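Local structure of viral CASP8 and FADD-like apoptosis regulator (2BBR) at residues 105-110 with 159-164. The protein inhibits death-receptor-induced apoptosis by interfering with caspase-8 recruitment and activation at the death-inducing signalling complex, and also suppresses host NF-kappa-B activation. Residues are numbered along the deposited sequence; the frame is centred on the assembly and turned at random.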
loop_
_atom_site.group_PDB
_atom_site.type_symbol
_atom_site.label_atom_id
_atom_site.label_comp_id
_atom_site.label_asym_id
_atom_site.label_seq_id
_atom_site.Cartn_x
_atom_site.Cartn_y
_atom_site.Cartn_z
ATOM N N GLU A 105 8.783 1.514 -3.500
ATOM C CA GLU A 105 9.516 2.768 -3.639
ATOM C C GLU A 105 11.020 2.606 -3.416
ATOM O O GLU A 105 11.787 3.542 -3.649
ATOM C CB GLU A 105 8.954 3.818 -2.677
ATOM C CG GLU A 105 7.508 4.202 -2.961
ATOM C CD GLU A 105 7.297 4.666 -4.390
ATOM O OE1 GLU A 105 6.576 3.977 -5.142
ATOM O OE2 GLU A 105 7.857 5.721 -4.763
ATOM N N GLU A 106 11.445 1.426 -2.968
ATOM C CA GLU A 106 12.863 1.150 -2.731
ATOM C C GLU A 106 13.476 0.391 -3.901
ATOM O O GLU A 106 14.651 0.012 -3.871
ATOM C CB GLU A 106 13.044 0.326 -1.456
ATOM C CG GLU A 106 12.644 1.050 -0.185
ATOM C CD GLU A 106 13.515 2.261 0.103
ATOM O OE1 GLU A 106 13.176 3.024 1.032
ATOM O OE2 GLU A 106 14.538 2.449 -0.592
ATOM N N LEU A 107 12.669 0.158 -4.927
ATOM C CA LEU A 107 13.125 -0.556 -6.111
ATOM C C LEU A 107 13.279 0.404 -7.282
ATOM O O LEU A 107 12.492 1.340 -7.431
ATOM C CB LEU A 107 12.112 -1.639 -6.489
ATOM C CG LEU A 107 11.897 -2.777 -5.489
ATOM C CD1 LEU A 107 10.587 -3.488 -5.796
ATOM C CD2 LEU A 107 13.063 -3.743 -5.543
ATOM N N ASP A 108 14.299 0.185 -8.103
ATOM C CA ASP A 108 14.492 1.020 -9.278
ATOM C C ASP A 108 13.822 0.296 -10.443
ATOM O O ASP A 108 13.358 -0.836 -10.291
ATOM C CB ASP A 108 15.983 1.266 -9.554
ATOM C CG ASP A 108 16.775 -0.015 -9.708
ATOM O OD1 ASP A 108 16.393 -0.859 -10.539
ATOM O OD2 ASP A 108 17.794 -0.173 -8.999
ATOM N N SER A 109 13.760 0.943 -11.600
ATOM C CA SER A 109 13.106 0.347 -12.761
ATOM C C SER A 109 13.702 -0.970 -13.238
ATOM O O SER A 109 12.973 -1.846 -13.696
ATOM C CB SER A 109 13.079 1.344 -13.920
ATOM O OG SER A 109 12.337 2.499 -13.574
ATOM N N SER A 110 15.020 -1.111 -13.146
ATOM C CA SER A 110 15.675 -2.344 -13.575
ATOM C C SER A 110 15.300 -3.496 -12.649
ATOM O O SER A 110 15.052 -4.613 -13.098
ATOM C CB SER A 110 17.194 -2.167 -13.581
ATOM O OG SER A 110 17.837 -3.354 -14.009
ATOM N N ASP A 159 10.990 -14.467 -1.941
ATOM C CA ASP A 159 11.885 -15.301 -2.738
ATOM C C ASP A 159 12.369 -14.549 -3.971
ATOM O O ASP A 159 13.536 -14.650 -4.355
ATOM C CB ASP A 159 11.186 -16.582 -3.206
ATOM C CG ASP A 159 10.870 -17.536 -2.073
ATOM O OD1 ASP A 159 11.511 -17.444 -1.006
ATOM O OD2 ASP A 159 9.987 -18.395 -2.268
ATOM N N MET A 160 11.463 -13.814 -4.606
ATOM C CA MET A 160 11.811 -13.044 -5.790
ATOM C C MET A 160 12.837 -11.971 -5.436
ATOM O O MET A 160 13.796 -11.748 -6.175
ATOM C CB MET A 160 10.552 -12.409 -6.386
ATOM C CG MET A 160 9.625 -13.413 -7.059
ATOM S SD MET A 160 7.937 -12.815 -7.341
ATOM C CE MET A 160 8.253 -11.331 -8.306
ATOM N N LEU A 161 12.638 -11.313 -4.300
ATOM C CA LEU A 161 13.562 -10.278 -3.861
ATOM C C LEU A 161 14.923 -10.878 -3.507
ATOM O O LEU A 161 15.963 -10.257 -3.740
ATOM C CB LEU A 161 12.965 -9.526 -2.669
ATOM C CG LEU A 161 11.740 -8.672 -3.030
ATOM C CD1 LEU A 161 10.965 -8.300 -1.777
ATOM C CD2 LEU A 161 12.196 -7.426 -3.784
ATOM N N ARG A 162 14.917 -12.087 -2.951
ATOM C CA ARG A 162 16.168 -12.752 -2.601
ATOM C C ARG A 162 16.949 -13.062 -3.881
ATOM O O ARG A 162 18.161 -12.866 -3.943
ATOM C CB ARG A 162 15.899 -14.049 -1.834
ATOM C CG ARG A 162 17.168 -14.702 -1.301
ATOM C CD ARG A 162 16.902 -16.031 -0.601
ATOM N NE ARG A 162 15.999 -15.891 0.538
ATOM C CZ ARG A 162 14.728 -16.278 0.540
ATOM N NH1 ARG A 162 14.198 -16.834 -0.539
ATOM N NH2 ARG A 162 13.984 -16.104 1.625
ATOM N N THR A 163 16.244 -13.530 -4.907
ATOM C CA THR A 163 16.871 -13.853 -6.185
ATOM C C THR A 163 17.519 -12.604 -6.773
ATOM O O THR A 163 18.575 -12.671 -7.405
ATOM C CB THR A 163 15.830 -14.394 -7.182
ATOM O OG1 THR A 163 15.228 -15.578 -6.643
ATOM C CG2 THR A 163 16.490 -14.721 -8.519
ATOM N N LEU A 164 16.869 -11.466 -6.560
ATOM C CA LEU A 164 17.345 -10.176 -7.044
ATOM C C LEU A 164 18.549 -9.710 -6.225
ATOM O O LEU A 164 19.221 -8.737 -6.579
ATOM C CB LEU A 164 16.214 -9.148 -6.929
ATOM C CG LEU A 164 16.461 -7.720 -7.413
ATOM C CD1 LEU A 164 16.712 -7.724 -8.913
ATOM C CD2 LEU A 164 15.251 -6.853 -7.071
#
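Leu-107 sets one methyl, CD2, against both Leu-161 and Leu-164, the three CD2 methyls forming a small triangle in the second death effector domain of this tandem, all-helical protein. The contact joins the link between helices 95-104 and 109-122 to segment 159-164, on helix 155-163. Its tight part is small and entirely apolar: CD2 of Leu-107 lies 4.1 Å from CD2 of Leu-164 and 4.2 Å from CD2 of Leu-161. The Leu-107 side chain runs at roughly a right angle to Leu-161 but obliquely to Leu-164. Leu-161 and Leu-164 reach the same methyl through different first torsions, with CG beside the backbone N in Leu-161 (chi1 -68°) and opposite it in Leu-164 (chi1 -178°). Leu-169 of helix 167-187 touches both Leu-107 and Leu-161, while Leu-115 of helix 109-122 also packs on Leu-107.

Outside this cluster the two segments do not touch, and their exposed residues bond locally. On the link, Asp-108 N-caps helix 109-122, its OD1 accepting from the N of Glu-111, and the carbonyl of Glu-106 is held by Arg-166. On the exposed side of helix 155-163, Arg-162 and Asp-159 form a salt bridge one turn apart: NH1 of Arg-162 approaches OD1 of Asp-159 from the anti side at 2.8 Å, 28° out of the carboxylate plane, though OD1 itself lies almost within the guanidinium plane.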